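Local coordinates for protein cellulase CEL9M (Clostridium cellulolyticum, PDB 1IA6) that probably hydrolyses internal beta-1,4-glucosidic linkages of cellulose and related beta-glucans, as a glycoside hydrolase family 9 catalytic module that binds calcium and zinc, at residues Ala1-Tyr6 against Val337-Asp343; Ser349-Gly353 against Leu384-Val390; Phe81-Phe85 against Ala424-Phe429; Ser314-Leu318 against Leu329-Ala333; Trp358-His363 against Asp401-Tyr406. All coordinates share one frame; numbering follows the deposited sequence.

Interactions 1, 3 and 4 lie in the helical part of this (alpha/alpha)6-barrel module, and interactions 2 and 5 in the loops at one end of it. Interaction 1 ties the N-terminus to the end of helix 327-341. Interaction 4 pairs that helix with helix 306-323; the centres of interactions 1 and 4 are about 14 Å apart. Interaction 3 brings helix 82-87 to the last helix, 413-429, and touches interactions 1 and 4. Interaction 2 follows interaction 1 along the chain and touches it. Interactions 2 and 5 alternate in sequence, with centres about 11 Å apart. The helical contacts thus bring both chain ends together, while a predicted catalytic aspartate sits in interaction 5, its centre about 30 Å from that of interaction 3.

Interaction 1: Ala1-Tyr6 against Val337-Asp343; sequences AGTHDY and VDYILGD. With NI (nickel (II) ion), chain D.
Ala-1, His-4 and Asp-343 meet at a nickel ion. Ala-1 binds it twice, through the amino N at 2.2 Å and through the carbonyl O. His-4 NE2 binds at 2.1 Å from the metal. Asp-343 OD2 completes the protein ligands at 2.0 Å from nickel. Water 1 is also a ligand of the metal. The His-4 CG sits beside its own backbone N (chi1 -72°), which turns the ring toward the helix end and the metal. The other carboxylate oxygen, Asp-343 OD1, lies at the edge of the His-4 ring, in its plane. It also accepts a weak hydrogen bond from Ala-1 N.

The segment 337-343 is the C-terminal end of helix 327-341. Gly-342 closes it in a Schellman motif, with positive phi and bonds back into the last turn. This brings Asp-343 round to the metal.

A second polar group lies further back on the helix. Tyr-6 OH donates to Asp-338 OD1 at 2.6 Å, on the syn lone pair. Ring and carboxylate are nearly coplanar, 16° apart. The same carboxylate stacks on the His-4 ring, its plane turned 25° from that of the ring. Asp-338 OD2 accepts a hydrogen bond from the nickel-bound water 1 and forms a salt bridge with Lys-334. Asp-338 is thus a second-shell residue of the site.

Apolar contacts finish the contact. Tyr-6 CE1 lies 3.6 Å from Leu-341 CD1 and 3.7 Å from Val-337 CG1. His-4 CB rests over one face of the Tyr-6 ring, toward its rim.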
# COMPACT_ATOMS: atom_id res chain seq x y z
N ALA A 1 22.87 -12.02 -8.94
CA ALA A 1 22.83 -12.40 -10.38
C ALA A 1 23.17 -11.21 -11.27
O ALA A 1 22.76 -10.08 -10.99
CB ALA A 1 21.45 -12.94 -10.74
N GLY A 2 23.92 -11.47 -12.33
CA GLY A 2 24.30 -10.40 -13.24
C GLY A 2 23.11 -9.64 -13.81
O GLY A 2 23.17 -8.43 -13.98
N THR A 3 22.04 -10.37 -14.10
CA THR A 3 20.83 -9.75 -14.65
C THR A 3 19.58 -10.25 -13.93
O THR A 3 19.54 -11.39 -13.46
CB THR A 3 20.70 -10.06 -16.15
OG1 THR A 3 19.57 -9.36 -16.68
CG2 THR A 3 20.52 -11.56 -16.38
N HIS A 4 18.57 -9.39 -13.84
CA HIS A 4 17.32 -9.74 -13.17
C HIS A 4 16.12 -9.38 -14.04
O HIS A 4 16.17 -8.43 -14.82
CB HIS A 4 17.23 -9.00 -11.83
CG HIS A 4 18.16 -9.53 -10.78
ND1 HIS A 4 17.89 -10.68 -10.06
CD2 HIS A 4 19.37 -9.10 -10.37
CE1 HIS A 4 18.90 -10.92 -9.24
NE2 HIS A 4 19.81 -9.98 -9.41
N ASP A 5 15.04 -10.15 -13.90
CA ASP A 5 13.83 -9.90 -14.67
C ASP A 5 12.86 -9.05 -13.87
O ASP A 5 11.92 -9.57 -13.25
CB ASP A 5 13.16 -11.23 -15.05
CG ASP A 5 12.00 -11.06 -16.01
OD1 ASP A 5 11.69 -9.91 -16.39
OD2 ASP A 5 11.40 -12.09 -16.40
N TYR A 6 13.08 -7.74 -13.87
CA TYR A 6 12.23 -6.81 -13.13
C TYR A 6 10.84 -6.69 -13.76
O TYR A 6 9.86 -6.41 -13.08
CB TYR A 6 12.86 -5.42 -13.08
CG TYR A 6 14.24 -5.39 -12.44
CD1 TYR A 6 14.41 -5.74 -11.10
CD2 TYR A 6 15.36 -5.03 -13.17
CE1 TYR A 6 15.68 -5.72 -10.51
CE2 TYR A 6 16.62 -5.01 -12.60
CZ TYR A 6 16.78 -5.36 -11.27
OH TYR A 6 18.03 -5.36 -10.71
N VAL A 337 16.22 -4.46 -3.84
CA VAL A 337 15.33 -5.11 -4.80
C VAL A 337 15.89 -6.46 -5.21
O VAL A 337 15.17 -7.46 -5.22
CB VAL A 337 15.16 -4.25 -6.07
CG1 VAL A 337 14.33 -5.02 -7.09
CG2 VAL A 337 14.47 -2.94 -5.73
N ASP A 338 17.17 -6.50 -5.55
CA ASP A 338 17.79 -7.76 -5.97
C ASP A 338 17.76 -8.80 -4.87
O ASP A 338 17.65 -10.00 -5.14
CB ASP A 338 19.23 -7.52 -6.44
CG ASP A 338 19.29 -6.72 -7.73
OD1 ASP A 338 18.24 -6.55 -8.38
OD2 ASP A 338 20.39 -6.26 -8.11
N TYR A 339 17.84 -8.36 -3.62
CA TYR A 339 17.80 -9.27 -2.48
C TYR A 339 16.42 -9.94 -2.45
O TYR A 339 16.31 -11.16 -2.29
CB TYR A 339 18.05 -8.51 -1.18
CG TYR A 339 18.08 -9.37 0.06
CD1 TYR A 339 16.89 -9.87 0.62
CD2 TYR A 339 19.28 -9.69 0.69
CE1 TYR A 339 16.91 -10.66 1.77
CE2 TYR A 339 19.31 -10.48 1.84
CZ TYR A 339 18.12 -10.96 2.37
OH TYR A 339 18.14 -11.74 3.51
N ILE A 340 15.38 -9.13 -2.63
CA ILE A 340 14.01 -9.62 -2.63
C ILE A 340 13.78 -10.63 -3.76
O ILE A 340 13.08 -11.63 -3.58
CB ILE A 340 13.02 -8.44 -2.78
CG1 ILE A 340 13.02 -7.61 -1.49
CG2 ILE A 340 11.61 -8.94 -3.11
CD1 ILE A 340 12.28 -6.30 -1.59
N LEU A 341 14.37 -10.37 -4.92
CA LEU A 341 14.22 -11.23 -6.08
C LEU A 341 14.99 -12.55 -6.03
O LEU A 341 14.76 -13.44 -6.86
CB LEU A 341 14.58 -10.47 -7.36
CG LEU A 341 13.71 -9.25 -7.67
CD1 LEU A 341 14.22 -8.54 -8.91
CD2 LEU A 341 12.27 -9.70 -7.87
N GLY A 342 15.92 -12.69 -5.09
CA GLY A 342 16.66 -13.94 -5.01
C GLY A 342 18.13 -13.87 -4.64
O GLY A 342 18.73 -14.89 -4.35
N ASP A 343 18.70 -12.67 -4.66
CA ASP A 343 20.11 -12.49 -4.32
C ASP A 343 20.28 -12.43 -2.81
O ASP A 343 20.56 -11.37 -2.26
CB ASP A 343 20.64 -11.20 -4.92
CG ASP A 343 21.02 -11.34 -6.37
OD1 ASP A 343 20.57 -12.31 -7.03
OD2 ASP A 343 21.77 -10.47 -6.86
NI NI D . 21.83 -10.13 -8.82
O HOH W 1 22.61 -8.19 -8.68

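Interaction 2: Ser349-Gly353 against Leu384-Val390; sequences SYIIG and LLTGALV
Ile-352 points its side chain into segment 384-390, where the two loop segments form a single beta bridge between Ile-351 and Leu-389. The bridge joins the loop after helix 327-341 to the loop after helix 365-368 in this family 9 module. Segment 384-390 includes a type II beta turn from Leu-385 to Ala-388. The Val-390 side chain is about 7 Å from those of Asp-401 and Glu-410, both predicted active-site residues.

Three backbone bonds hold the segments together. Ile-352 N donates to Ala-388 O at 2.9 Å. Gly-387 N donates to Ile-352 O at 2.8 Å. Val-390 N donates to Tyr-350 O at 3.2 Å.

Tyr-350 meets Val-390 at the edge of its ring, with CD1 3.7 Å from Val-390 CG2. Its ring also packs edge-to-face with Phe-399. Ile-351 turns CG2 against the backbone of Gly-387. Its other neighbours include Leu-419 of helix 413-429.

The two branches of Ile-352 divide the contact. CG2 is anti to the backbone N. This methyl lies 3.4 Å from Leu-385 O and 3.8 Å from Leu-384 CD1. CG1 lies beside that N (chi1 -65°) and carries CD1 the other way. Ala-388 CB lies near that end methyl. The Ile-352 and Val-390 side chains cross at about a right angle, with Ile-352 CD1 3.9 Å from Val-390 CG1.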
# COMPACT_ATOMS: atom_id res chain seq x y z
N SER A 349 13.35 -16.59 -3.69
CA SER A 349 12.67 -15.37 -4.10
C SER A 349 11.66 -15.10 -3.00
O SER A 349 10.97 -16.01 -2.56
CB SER A 349 11.93 -15.58 -5.41
OG SER A 349 10.89 -14.63 -5.55
N TYR A 350 11.57 -13.85 -2.55
CA TYR A 350 10.61 -13.50 -1.52
C TYR A 350 9.27 -13.08 -2.10
O TYR A 350 8.36 -12.65 -1.37
CB TYR A 350 11.20 -12.43 -0.60
CG TYR A 350 12.19 -13.04 0.37
CD1 TYR A 350 11.76 -13.94 1.35
CD2 TYR A 350 13.56 -12.78 0.27
CE1 TYR A 350 12.67 -14.56 2.20
CE2 TYR A 350 14.48 -13.40 1.12
CZ TYR A 350 14.02 -14.29 2.09
OH TYR A 350 14.91 -14.91 2.94
N ILE A 351 9.16 -13.20 -3.42
CA ILE A 351 7.91 -12.91 -4.11
C ILE A 351 7.37 -14.28 -4.52
O ILE A 351 7.99 -14.99 -5.31
CB ILE A 351 8.13 -12.06 -5.38
CG1 ILE A 351 8.65 -10.67 -5.01
CG2 ILE A 351 6.81 -11.92 -6.14
CD1 ILE A 351 8.95 -9.80 -6.21
N ILE A 352 6.23 -14.66 -3.97
CA ILE A 352 5.65 -15.96 -4.29
C ILE A 352 5.33 -16.09 -5.78
O ILE A 352 4.82 -15.15 -6.40
CB ILE A 352 4.37 -16.21 -3.46
CG1 ILE A 352 4.73 -16.31 -1.98
CG2 ILE A 352 3.67 -17.49 -3.93
CD1 ILE A 352 3.53 -16.43 -1.06
N GLY A 353 5.65 -17.24 -6.36
CA GLY A 353 5.37 -17.47 -7.77
C GLY A 353 6.39 -16.89 -8.73
O GLY A 353 6.24 -17.01 -9.95
N LEU A 384 -1.50 -21.06 -5.74
CA LEU A 384 -0.31 -20.23 -5.87
C LEU A 384 -0.69 -18.74 -5.77
O LEU A 384 -1.41 -18.22 -6.62
CB LEU A 384 0.39 -20.50 -7.20
CG LEU A 384 1.70 -19.74 -7.45
CD1 LEU A 384 2.74 -20.17 -6.43
CD2 LEU A 384 2.19 -20.01 -8.86
N LEU A 385 -0.18 -18.08 -4.74
CA LEU A 385 -0.46 -16.66 -4.51
C LEU A 385 0.57 -15.80 -5.25
O LEU A 385 1.40 -15.13 -4.64
CB LEU A 385 -0.42 -16.37 -3.00
CG LEU A 385 -0.83 -14.98 -2.49
CD1 LEU A 385 -2.26 -14.68 -2.89
CD2 LEU A 385 -0.69 -14.95 -0.97
N THR A 386 0.49 -15.83 -6.57
CA THR A 386 1.41 -15.09 -7.43
C THR A 386 1.59 -13.62 -7.09
O THR A 386 0.62 -12.88 -6.94
CB THR A 386 0.95 -15.20 -8.90
OG1 THR A 386 0.83 -16.58 -9.26
CG2 THR A 386 1.95 -14.51 -9.83
N GLY A 387 2.85 -13.20 -6.97
CA GLY A 387 3.18 -11.81 -6.69
C GLY A 387 3.22 -11.31 -5.26
O GLY A 387 3.61 -10.17 -5.02
N ALA A 388 2.84 -12.15 -4.30
CA ALA A 388 2.84 -11.72 -2.91
C ALA A 388 4.23 -11.59 -2.30
O ALA A 388 5.06 -12.49 -2.42
CB ALA A 388 2.00 -12.69 -2.06
N LEU A 389 4.48 -10.46 -1.65
CA LEU A 389 5.74 -10.23 -0.96
C LEU A 389 5.52 -10.73 0.47
O LEU A 389 4.61 -10.25 1.16
CB LEU A 389 6.09 -8.74 -0.94
CG LEU A 389 7.36 -8.34 -0.19
CD1 LEU A 389 8.59 -8.86 -0.93
CD2 LEU A 389 7.43 -6.83 -0.06
N VAL A 390 6.32 -11.69 0.92
CA VAL A 390 6.15 -12.20 2.28
C VAL A 390 6.87 -11.33 3.30
O VAL A 390 7.65 -10.45 2.95
CB VAL A 390 6.66 -13.66 2.40
CG1 VAL A 390 5.84 -14.56 1.49
CG2 VAL A 390 8.13 -13.74 2.04

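Interaction 3: Phe81-Phe85 against Ala424-Phe429; sequences FKESF and AGAIKF
The Phe-81 ring lies flat against Gly-425. Gly-425 CA sits over the centre of one face, 3.7 Å from the ring centroid and 4° off the normal. This is a CH-pi contact. With no side chain at Gly-425, the ring comes right up to the helix backbone, and Gly-425 N also lies over that face. At the edge of the same ring, Phe-81 CD1 meets Lys-428 CD at 3.7 Å. The two side chains cross at about a right angle. Lys-428 CD also lies over one face of the Phe-429 ring, toward its rim. The Phe-81 and Phe-429 rings touch more loosely, between Phe-81 CE1 and Phe-429 CE2. Phe-85, also in segment 81-85, brings CE1 to within 3.6 Å of Ala-424 CB. Phe-81 CB meets that methyl as well, at 3.8 Å.

One polar bond crosses the contact. Ser-84 OG donates to Ala-424 O at 2.7 Å. OG lies beside the serine's own N (chi1 -62°), which directs it across to helix 413-429. It comes in tilted 25° from the carbonyl plane. Ala-424 O also receives a weak helical bond from Lys-428 N, so it has two donors. Ile-427 CG2 packs by Ser-84 CB.

The contact joins the short helix 82-87 to the last helix of the chain, 413-429. Helix 306-323 adjoins it through Val-319 and Lys-322 on Phe-81. Phe-85 reaches helices 6-15, 64-80 and 91-107.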
# COMPACT_ATOMS: atom_id res chain seq x y z
N PHE A 81 6.27 6.69 -12.47
CA PHE A 81 6.95 5.78 -13.39
C PHE A 81 6.03 5.19 -14.46
O PHE A 81 6.15 4.01 -14.80
CB PHE A 81 7.60 4.64 -12.60
CG PHE A 81 8.54 5.10 -11.52
CD1 PHE A 81 9.70 5.81 -11.84
CD2 PHE A 81 8.26 4.84 -10.18
CE1 PHE A 81 10.57 6.25 -10.84
CE2 PHE A 81 9.13 5.27 -9.17
CZ PHE A 81 10.28 5.98 -9.50
N LYS A 82 5.13 6.01 -14.99
CA LYS A 82 4.19 5.56 -16.01
C LYS A 82 4.84 4.81 -17.17
O LYS A 82 4.29 3.81 -17.64
CB LYS A 82 3.41 6.75 -16.55
CG LYS A 82 2.42 6.39 -17.65
CD LYS A 82 1.69 7.62 -18.15
CE LYS A 82 0.90 7.31 -19.41
NZ LYS A 82 -0.03 6.17 -19.21
N GLU A 83 6.00 5.28 -17.62
CA GLU A 83 6.71 4.65 -18.73
C GLU A 83 7.00 3.18 -18.47
O GLU A 83 6.93 2.35 -19.38
CB GLU A 83 8.03 5.38 -19.01
CG GLU A 83 7.88 6.79 -19.55
CD GLU A 83 7.12 7.70 -18.61
OE1 GLU A 83 7.49 7.78 -17.41
OE2 GLU A 83 6.15 8.35 -19.06
N SER A 84 7.33 2.86 -17.23
CA SER A 84 7.64 1.48 -16.86
C SER A 84 6.44 0.57 -17.04
O SER A 84 6.59 -0.58 -17.45
CB SER A 84 8.12 1.41 -15.40
OG SER A 84 9.30 2.16 -15.23
N PHE A 85 5.25 1.07 -16.72
CA PHE A 85 4.04 0.28 -16.87
C PHE A 85 3.66 0.15 -18.35
O PHE A 85 3.28 -0.94 -18.81
CB PHE A 85 2.87 0.90 -16.09
CG PHE A 85 3.08 0.92 -14.60
CD1 PHE A 85 3.84 1.91 -13.99
CD2 PHE A 85 2.49 -0.06 -13.80
CE1 PHE A 85 4.03 1.93 -12.61
CE2 PHE A 85 2.67 -0.05 -12.41
CZ PHE A 85 3.44 0.94 -11.82
N ALA A 424 8.74 -0.67 -10.42
CA ALA A 424 8.50 0.23 -11.54
C ALA A 424 9.71 1.15 -11.68
O ALA A 424 10.15 1.46 -12.79
CB ALA A 424 7.23 1.05 -11.30
N GLY A 425 10.25 1.59 -10.54
CA GLY A 425 11.41 2.45 -10.56
C GLY A 425 12.65 1.71 -11.03
O GLY A 425 13.50 2.28 -11.72
N ALA A 426 12.77 0.44 -10.65
CA ALA A 426 13.93 -0.36 -11.05
C ALA A 426 13.99 -0.49 -12.56
O ALA A 426 15.06 -0.41 -13.16
CB ALA A 426 13.84 -1.75 -10.41
N ILE A 427 12.83 -0.69 -13.18
CA ILE A 427 12.76 -0.82 -14.63
C ILE A 427 13.27 0.44 -15.31
O ILE A 427 13.93 0.36 -16.35
CB ILE A 427 11.31 -1.13 -15.07
CG1 ILE A 427 10.93 -2.54 -14.63
CG2 ILE A 427 11.17 -0.98 -16.58
CD1 ILE A 427 9.49 -2.91 -14.86
N LYS A 428 12.98 1.59 -14.73
CA LYS A 428 13.41 2.87 -15.29
C LYS A 428 14.91 3.10 -15.19
O LYS A 428 15.55 3.51 -16.16
CB LYS A 428 12.67 4.02 -14.60
CG LYS A 428 13.15 5.40 -15.01
CD LYS A 428 12.43 6.49 -14.24
CE LYS A 428 12.99 7.87 -14.57
NZ LYS A 428 12.91 8.18 -16.03
N PHE A 429 15.48 2.83 -14.02
CA PHE A 429 16.90 3.07 -13.79
C PHE A 429 17.86 1.94 -14.13
O PHE A 429 18.99 2.19 -14.54
CB PHE A 429 17.11 3.47 -12.33
CG PHE A 429 16.55 4.82 -11.99
CD1 PHE A 429 17.18 5.97 -12.44
CD2 PHE A 429 15.40 4.93 -11.22
CE1 PHE A 429 16.67 7.23 -12.12
CE2 PHE A 429 14.88 6.18 -10.89
CZ PHE A 429 15.52 7.33 -11.34

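Interaction 4: Ser314-Leu318 against Leu329-Ala333; sequences SMVML and LLDLA
Met-317 reaches from helix 306-323 to Leu-329 and Leu-332 of helix 327-341. Its CB points toward that helix. CG stands beside the backbone N (chi1 -66°), and beyond it the chain is extended. This carries the sulfur and methyl across to helix 327-341. SD lies 3.9 Å from Leu-329 CD2 and close to Leu-332 CD2. At the tip, CE touches Leu-329 CD2 at 3.8 Å and Leu-332 CD1 at 4.1 Å. The methionine crosses both leucines at about a right angle, and its end rests against both.

Leu-318 packs one residue further along its helix. Its CD2 meets Leu-330 CD2 at 3.6 Å and Ala-333 CB at 3.7 Å. The small residues mark the close approach. Ser-314 CB faces Ala-333 CB at 4.0 Å, and the CA atoms of this pair are 4.7 Å apart. Ser-314 OG bonds to Ala-310 O in its own helix. No hydrogen bond crosses between the segments.

Segments 314-318 and 329-333 run at 151° to each other, close to antiparallel. Their helices are consecutive, as in a helical hairpin. Around them, helix 413-429 packs on one part through Val-422 and Phe-429, which touch Leu-318. Phe-284 of helix 274-289 touches Met-317 and Leu-329. Met-315 turns instead to helix 64-80.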
# COMPACT_ATOMS: atom_id res chain seq x y z
N SER A 314 13.23 2.11 -0.52
CA SER A 314 13.87 2.08 -1.84
C SER A 314 13.02 2.81 -2.88
O SER A 314 13.55 3.49 -3.75
CB SER A 314 14.12 0.63 -2.27
OG SER A 314 15.03 0.00 -1.38
N MET A 315 11.70 2.67 -2.78
CA MET A 315 10.82 3.35 -3.72
C MET A 315 10.96 4.87 -3.60
O MET A 315 11.06 5.58 -4.60
CB MET A 315 9.36 2.96 -3.48
CG MET A 315 8.40 3.65 -4.45
SD MET A 315 6.68 3.51 -4.00
CE MET A 315 5.99 4.84 -4.98
N VAL A 316 10.97 5.37 -2.36
CA VAL A 316 11.10 6.81 -2.13
C VAL A 316 12.43 7.32 -2.70
O VAL A 316 12.48 8.37 -3.34
CB VAL A 316 11.02 7.15 -0.63
CG1 VAL A 316 11.18 8.65 -0.42
CG2 VAL A 316 9.69 6.68 -0.06
N MET A 317 13.50 6.56 -2.47
CA MET A 317 14.81 6.95 -2.98
C MET A 317 14.82 7.01 -4.51
O MET A 317 15.45 7.89 -5.09
CB MET A 317 15.89 5.98 -2.51
CG MET A 317 16.11 5.99 -1.01
SD MET A 317 17.41 4.84 -0.54
CE MET A 317 17.88 5.52 1.07
N LEU A 318 14.12 6.09 -5.16
CA LEU A 318 14.09 6.09 -6.62
C LEU A 318 13.26 7.24 -7.19
O LEU A 318 13.56 7.75 -8.27
CB LEU A 318 13.57 4.75 -7.16
CG LEU A 318 14.49 3.55 -6.92
CD1 LEU A 318 13.96 2.35 -7.67
CD2 LEU A 318 15.90 3.88 -7.39
N LEU A 329 22.35 6.18 -3.79
CA LEU A 329 20.95 5.82 -3.55
C LEU A 329 20.51 4.74 -4.53
O LEU A 329 19.78 3.81 -4.15
CB LEU A 329 20.05 7.05 -3.69
CG LEU A 329 20.28 8.16 -2.66
CD1 LEU A 329 19.39 9.36 -2.97
CD2 LEU A 329 19.99 7.63 -1.26
N LEU A 330 20.94 4.85 -5.78
CA LEU A 330 20.58 3.87 -6.79
C LEU A 330 21.18 2.51 -6.45
O LEU A 330 20.54 1.48 -6.64
CB LEU A 330 21.07 4.32 -8.17
CG LEU A 330 20.31 5.50 -8.78
CD1 LEU A 330 21.00 5.97 -10.05
CD2 LEU A 330 18.87 5.08 -9.06
N ASP A 331 22.41 2.51 -5.94
CA ASP A 331 23.06 1.25 -5.58
C ASP A 331 22.37 0.60 -4.39
O ASP A 331 22.19 -0.61 -4.35
CB ASP A 331 24.54 1.47 -5.26
CG ASP A 331 25.35 1.92 -6.46
OD1 ASP A 331 25.04 1.47 -7.59
OD2 ASP A 331 26.29 2.71 -6.28
N LEU A 332 22.00 1.42 -3.41
CA LEU A 332 21.34 0.89 -2.22
C LEU A 332 19.99 0.30 -2.61
O LEU A 332 19.67 -0.84 -2.25
CB LEU A 332 21.14 2.00 -1.18
CG LEU A 332 20.69 1.61 0.24
CD1 LEU A 332 20.88 2.79 1.17
CD2 LEU A 332 19.25 1.15 0.24
N ALA A 333 19.21 1.07 -3.36
CA ALA A 333 17.89 0.63 -3.80
C ALA A 333 17.97 -0.66 -4.62
O ALA A 333 17.17 -1.57 -4.42
CB ALA A 333 17.22 1.73 -4.62

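Interaction 5: Trp358-His363 against Asp401-Tyr406; sequences WCIHPH and DDANQY
The Asp-401 carboxylate is gripped by backbone N-H groups of segment 358-363. Ile-360 N donates to Asp-401 OD2 at 3.0 Å, on the syn lone pair and with an angle of 162° at the hydrogen. His-361 N gives a weaker, more bent bond to Asp-401 OD1 at 3.2 Å. Water 2 also lies within hydrogen-bonding distance of Asp-401 OD2, 2.8 Å away, and of Trp-358 O. With chi1 at -172°, the Asp-401 side chain extends away from its own N, toward these two amides. The Ile-360 side chain crosses it, with CG1 3.3 Å from Asp-401 OD2.

His-361 turns its ring over the chain that follows the aspartate. Asp-402 CA lies over one face in a CH-pi contact, and Ala-403 N is over that ring too. Asp-401 OD1 is at the edge, in the ring plane.

Farther on, His-363 meets Tyr-406. Tyr-406 CD1 lies over one face of the imidazole, and Tyr-406 CE1 is 3.4 Å from His-363 ND1. The planes are 43° apart, so the rings meet obliquely. Water 3 lies between His-361 O and Ala-403 O.

Asp-401 is predicted to be an active-site residue. So is Glu-410, whose side chain comes within about 4 Å of that of His-363. The contact is consistent with the catalytic loops of a family 9 glycoside hydrolase.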
# COMPACT_ATOMS: atom_id res chain seq x y z
N TRP A 358 10.27 -20.42 -3.68
CA TRP A 358 9.47 -19.44 -2.95
C TRP A 358 8.67 -20.04 -1.79
O TRP A 358 8.54 -21.26 -1.67
CB TRP A 358 8.53 -18.71 -3.92
CG TRP A 358 7.59 -19.61 -4.66
CD1 TRP A 358 6.51 -20.27 -4.15
CD2 TRP A 358 7.62 -19.92 -6.06
NE1 TRP A 358 5.87 -20.97 -5.15
CE2 TRP A 358 6.53 -20.78 -6.33
CE3 TRP A 358 8.47 -19.55 -7.12
CZ2 TRP A 358 6.26 -21.27 -7.61
CZ3 TRP A 358 8.20 -20.05 -8.39
CH2 TRP A 358 7.11 -20.90 -8.62
N CYS A 359 8.14 -19.17 -0.94
CA CYS A 359 7.36 -19.56 0.23
C CYS A 359 6.14 -20.40 -0.14
O CYS A 359 5.38 -20.04 -1.03
CB CYS A 359 6.92 -18.29 0.97
SG CYS A 359 5.85 -18.55 2.40
N ILE A 360 5.95 -21.53 0.54
CA ILE A 360 4.81 -22.40 0.26
C ILE A 360 3.75 -22.36 1.35
O ILE A 360 2.70 -23.00 1.22
CB ILE A 360 5.26 -23.87 0.06
CG1 ILE A 360 5.89 -24.40 1.35
CG2 ILE A 360 6.23 -23.98 -1.10
CD1 ILE A 360 6.26 -25.88 1.29
N HIS A 361 4.02 -21.61 2.42
CA HIS A 361 3.09 -21.48 3.54
C HIS A 361 2.64 -20.04 3.80
O HIS A 361 2.72 -19.56 4.93
CB HIS A 361 3.74 -22.03 4.82
CG HIS A 361 3.90 -23.52 4.84
ND1 HIS A 361 2.87 -24.37 5.19
CD2 HIS A 361 4.96 -24.30 4.56
CE1 HIS A 361 3.30 -25.62 5.12
NE2 HIS A 361 4.56 -25.61 4.75
N PRO A 362 2.17 -19.32 2.76
CA PRO A 362 1.75 -17.94 3.02
C PRO A 362 0.57 -17.88 3.99
O PRO A 362 -0.32 -18.73 3.95
CB PRO A 362 1.37 -17.44 1.63
CG PRO A 362 0.85 -18.68 0.96
CD PRO A 362 1.87 -19.72 1.38
N HIS A 363 0.57 -16.88 4.87
CA HIS A 363 -0.53 -16.72 5.83
C HIS A 363 -1.65 -16.01 5.08
O HIS A 363 -1.84 -14.80 5.20
CB HIS A 363 -0.06 -15.87 7.02
CG HIS A 363 -1.08 -15.77 8.11
ND1 HIS A 363 -1.62 -16.88 8.72
CD2 HIS A 363 -1.65 -14.70 8.70
CE1 HIS A 363 -2.49 -16.49 9.64
NE2 HIS A 363 -2.52 -15.17 9.65
N ASP A 401 9.97 -21.21 6.57
CA ASP A 401 8.79 -21.43 5.76
C ASP A 401 7.90 -22.51 6.36
O ASP A 401 7.98 -23.68 5.98
CB ASP A 401 9.21 -21.82 4.34
CG ASP A 401 8.05 -21.88 3.37
OD1 ASP A 401 6.92 -21.49 3.75
OD2 ASP A 401 8.26 -22.29 2.21
N ASP A 402 7.05 -22.12 7.30
CA ASP A 402 6.14 -23.06 7.93
C ASP A 402 4.84 -22.41 8.40
O ASP A 402 4.72 -21.19 8.47
CB ASP A 402 6.83 -23.78 9.10
CG ASP A 402 7.24 -22.84 10.21
OD1 ASP A 402 7.76 -23.32 11.24
OD2 ASP A 402 7.04 -21.61 10.05
N ALA A 403 3.88 -23.27 8.73
CA ALA A 403 2.53 -22.88 9.15
C ALA A 403 2.32 -21.73 10.15
O ALA A 403 1.63 -20.76 9.83
CB ALA A 403 1.80 -24.12 9.66
N ASN A 404 2.88 -21.83 11.35
CA ASN A 404 2.65 -20.82 12.37
C ASN A 404 3.56 -19.59 12.46
O ASN A 404 3.27 -18.66 13.22
CB ASN A 404 2.61 -21.49 13.75
CG ASN A 404 1.76 -20.73 14.75
OD1 ASN A 404 2.16 -20.54 15.90
ND2 ASN A 404 0.58 -20.30 14.32
N GLN A 405 4.65 -19.56 11.70
CA GLN A 405 5.56 -18.41 11.76
C GLN A 405 5.06 -17.25 10.91
O GLN A 405 5.56 -17.01 9.81
CB GLN A 405 6.97 -18.83 11.31
CG GLN A 405 7.64 -19.85 12.23
CD GLN A 405 8.01 -19.27 13.58
OE1 GLN A 405 7.16 -18.76 14.31
NE2 GLN A 405 9.29 -19.37 13.93
N TYR A 406 4.08 -16.52 11.43
CA TYR A 406 3.48 -15.39 10.72
C TYR A 406 4.44 -14.24 10.41
O TYR A 406 4.31 -13.58 9.38
CB TYR A 406 2.29 -14.84 11.52
CG TYR A 406 1.32 -15.91 11.97
CD1 TYR A 406 0.87 -16.89 11.08
CD2 TYR A 406 0.86 -15.95 13.29
CE1 TYR A 406 -0.02 -17.89 11.50
CE2 TYR A 406 -0.03 -16.94 13.71
CZ TYR A 406 -0.46 -17.91 12.81
OH TYR A 406 -1.34 -18.89 13.22
O HOH W 2 10.53 -22.17 0.57
O HOH W 3 1.94 -19.30 7.51